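Local coordinates for ActII protein (Streptomyces coelicolor, PDB 2OPT) that probably binds DNA as a TetR-family transcriptional repressor, with ligands such as the antibiotic actinorhodin bound by the protein, at residues A[148-152]-A[194-200]. Sequence-based numbering, arbitrary orientation.
Sequences EQSSR and SLDSDRR
The R152 guanidinium has E148 OE2 over one face and S197 OG over the opposite one, both offset toward its rim. R200 CD meets its edge in plane, and the same E148 OE2 lies over one face of the R200 guanidinium. This is a salt-bridge network where helix 128-150 ends and helix 197-219 begins, in the all-helical C-terminal domain of a TetR-family regulator. E148 OE2 is 3.3 Å from R152 NH1, and E148 OE1 is 3.2 Å from R200 NH2. Both oxygens lie well out of the guanidinium planes, so the attraction is between charges. The two guanidinium planes are 75° apart. The shared carboxylate probably offsets the arginines' like charges, and E145 adds a second salt bridge to R200. R200 packs on Y133 and R199 salt-bridges E129, both of the second subunit. Q149 has CG anti to its own N (chi1 170°), and its CD lies 3.6 Å from S197 CB. An alanine at Q149 would lose this side-chain packing and is likely to leave S197 CB less covered. D196 N-caps helix 197-219, its OD2 weakly accepting from R199 N. Just before it, L195 O takes a weak, bent bond from R152 NH2 (3.1 Å, 121° at the hydrogen).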
loop_
_atom_site.group_PDB
_atom_site.type_symbol
_atom_site.label_atom_id
_atom_site.label_comp_id
_atom_site.label_asym_id
_atom_site.label_seq_id
_atom_site.Cartn_x
_atom_site.Cartn_y
_atom_site.Cartn_z
ATOM N N GLU A 148 -5.854 4.024 -4.975
ATOM C CA GLU A 148 -7.136 4.316 -4.396
ATOM C C GLU A 148 -7.804 5.612 -4.891
ATOM O O GLU A 148 -9.015 5.710 -4.853
ATOM C CB GLU A 148 -7.010 4.284 -2.883
ATOM C CG GLU A 148 -7.141 5.604 -2.189
ATOM C CD GLU A 148 -7.906 5.420 -0.927
ATOM O OE1 GLU A 148 -7.290 4.924 0.048
ATOM O OE2 GLU A 148 -9.131 5.711 -0.921
ATOM N N GLN A 149 -7.033 6.604 -5.343
ATOM C CA GLN A 149 -7.647 7.758 -6.014
ATOM C C GLN A 149 -8.389 7.260 -7.260
ATOM O O GLN A 149 -9.475 7.784 -7.611
ATOM C CB GLN A 149 -6.624 8.878 -6.345
ATOM C CG GLN A 149 -7.183 10.033 -7.278
ATOM C CD GLN A 149 -6.615 11.436 -6.985
ATOM O OE1 GLN A 149 -7.105 12.448 -7.512
ATOM N NE2 GLN A 149 -5.581 11.494 -6.166
ATOM N N SER A 150 -7.811 6.228 -7.886
ATOM C CA SER A 150 -8.397 5.535 -9.032
ATOM C C SER A 150 -9.499 4.537 -8.657
ATOM O O SER A 150 -10.446 4.357 -9.418
ATOM C CB SER A 150 -7.313 4.833 -9.847
ATOM O OG SER A 150 -6.525 5.785 -10.540
ATOM N N SER A 151 -9.374 3.892 -7.495
ATOM C CA SER A 151 -10.419 2.989 -6.986
ATOM C C SER A 151 -11.658 3.733 -6.441
ATOM O O SER A 151 -12.495 3.136 -5.753
ATOM C CB SER A 151 -9.851 2.034 -5.925
ATOM O OG SER A 151 -9.117 0.982 -6.522
ATOM N N ARG A 152 -11.755 5.029 -6.759
ATOM C CA ARG A 152 -12.904 5.885 -6.414
ATOM C C ARG A 152 -13.252 6.894 -7.541
ATOM O O ARG A 152 -14.219 7.664 -7.416
ATOM C CB ARG A 152 -12.669 6.598 -5.067
ATOM C CG ARG A 152 -11.821 7.869 -5.142
ATOM C CD ARG A 152 -10.762 7.929 -4.033
ATOM N NE ARG A 152 -11.212 8.585 -2.802
ATOM C CZ ARG A 152 -10.403 9.007 -1.811
ATOM N NH1 ARG A 152 -9.070 8.856 -1.877
ATOM N NH2 ARG A 152 -10.934 9.601 -0.742
ATOM N N SER A 194 -14.809 11.541 4.511
ATOM C CA SER A 194 -14.655 12.612 3.538
ATOM C C SER A 194 -13.332 12.469 2.856
ATOM O O SER A 194 -13.284 12.196 1.666
ATOM C CB SER A 194 -14.774 14.025 4.185
ATOM O OG SER A 194 -16.048 14.257 4.826
ATOM N N LEU A 195 -12.267 12.579 3.641
ATOM C CA LEU A 195 -11.001 13.145 3.151
ATOM C C LEU A 195 -10.766 13.158 1.622
ATOM O O LEU A 195 -10.610 12.106 0.990
ATOM C CB LEU A 195 -9.781 12.636 3.950
ATOM C CG LEU A 195 -9.542 13.493 5.208
ATOM C CD1 LEU A 195 -8.168 13.284 5.813
ATOM C CD2 LEU A 195 -9.798 15.017 4.934
ATOM N N ASP A 196 -10.712 14.348 1.029
ATOM C CA ASP A 196 -10.399 14.385 -0.375
ATOM C C ASP A 196 -8.985 13.905 -0.585
ATOM O O ASP A 196 -8.148 14.026 0.312
ATOM C CB ASP A 196 -10.649 15.748 -0.998
ATOM C CG ASP A 196 -9.788 16.833 -0.412
ATOM O OD1 ASP A 196 -10.006 17.186 0.767
ATOM O OD2 ASP A 196 -8.939 17.360 -1.152
ATOM N N SER A 197 -8.741 13.338 -1.760
ATOM C CA SER A 197 -7.431 12.816 -2.137
ATOM C C SER A 197 -6.267 13.758 -1.903
ATOM O O SER A 197 -5.218 13.345 -1.446
ATOM C CB SER A 197 -7.458 12.370 -3.605
ATOM O OG SER A 197 -8.253 11.190 -3.687
ATOM N N ASP A 198 -6.416 15.012 -2.307
ATOM C CA ASP A 198 -5.356 16.001 -2.173
ATOM C C ASP A 198 -4.987 16.154 -0.695
ATOM O O ASP A 198 -3.813 16.202 -0.314
ATOM C CB ASP A 198 -5.848 17.326 -2.692
ATOM C CG ASP A 198 -5.809 17.432 -4.220
ATOM O OD1 ASP A 198 -5.368 16.490 -4.900
ATOM O OD2 ASP A 198 -6.235 18.492 -4.749
ATOM N N ARG A 199 -6.010 16.206 0.137
ATOM C CA ARG A 199 -5.826 16.445 1.528
ATOM C C ARG A 199 -5.131 15.248 2.129
ATOM O O ARG A 199 -4.147 15.449 2.796
ATOM C CB ARG A 199 -7.170 16.728 2.215
ATOM C CG ARG A 199 -7.076 17.134 3.710
ATOM C CD ARG A 199 -6.104 18.302 3.955
ATOM N NE ARG A 199 -6.044 18.582 5.394
ATOM C CZ ARG A 199 -5.020 19.132 6.049
ATOM N NH1 ARG A 199 -3.909 19.497 5.414
ATOM N NH2 ARG A 199 -5.122 19.317 7.363
ATOM N N ARG A 200 -5.610 14.022 1.868
ATOM C CA ARG A 200 -4.965 12.790 2.390
ATOM C C ARG A 200 -3.536 12.736 1.901
ATOM O O ARG A 200 -2.620 12.603 2.658
ATOM C CB ARG A 200 -5.631 11.526 1.838
ATOM C CG ARG A 200 -7.031 11.219 2.283
ATOM C CD ARG A 200 -7.690 10.149 1.346
ATOM N NE ARG A 200 -6.982 8.873 1.382
ATOM C CZ ARG A 200 -7.064 8.003 2.394
ATOM N NH1 ARG A 200 -7.836 8.282 3.445
ATOM N NH2 ARG A 200 -6.368 6.863 2.367
#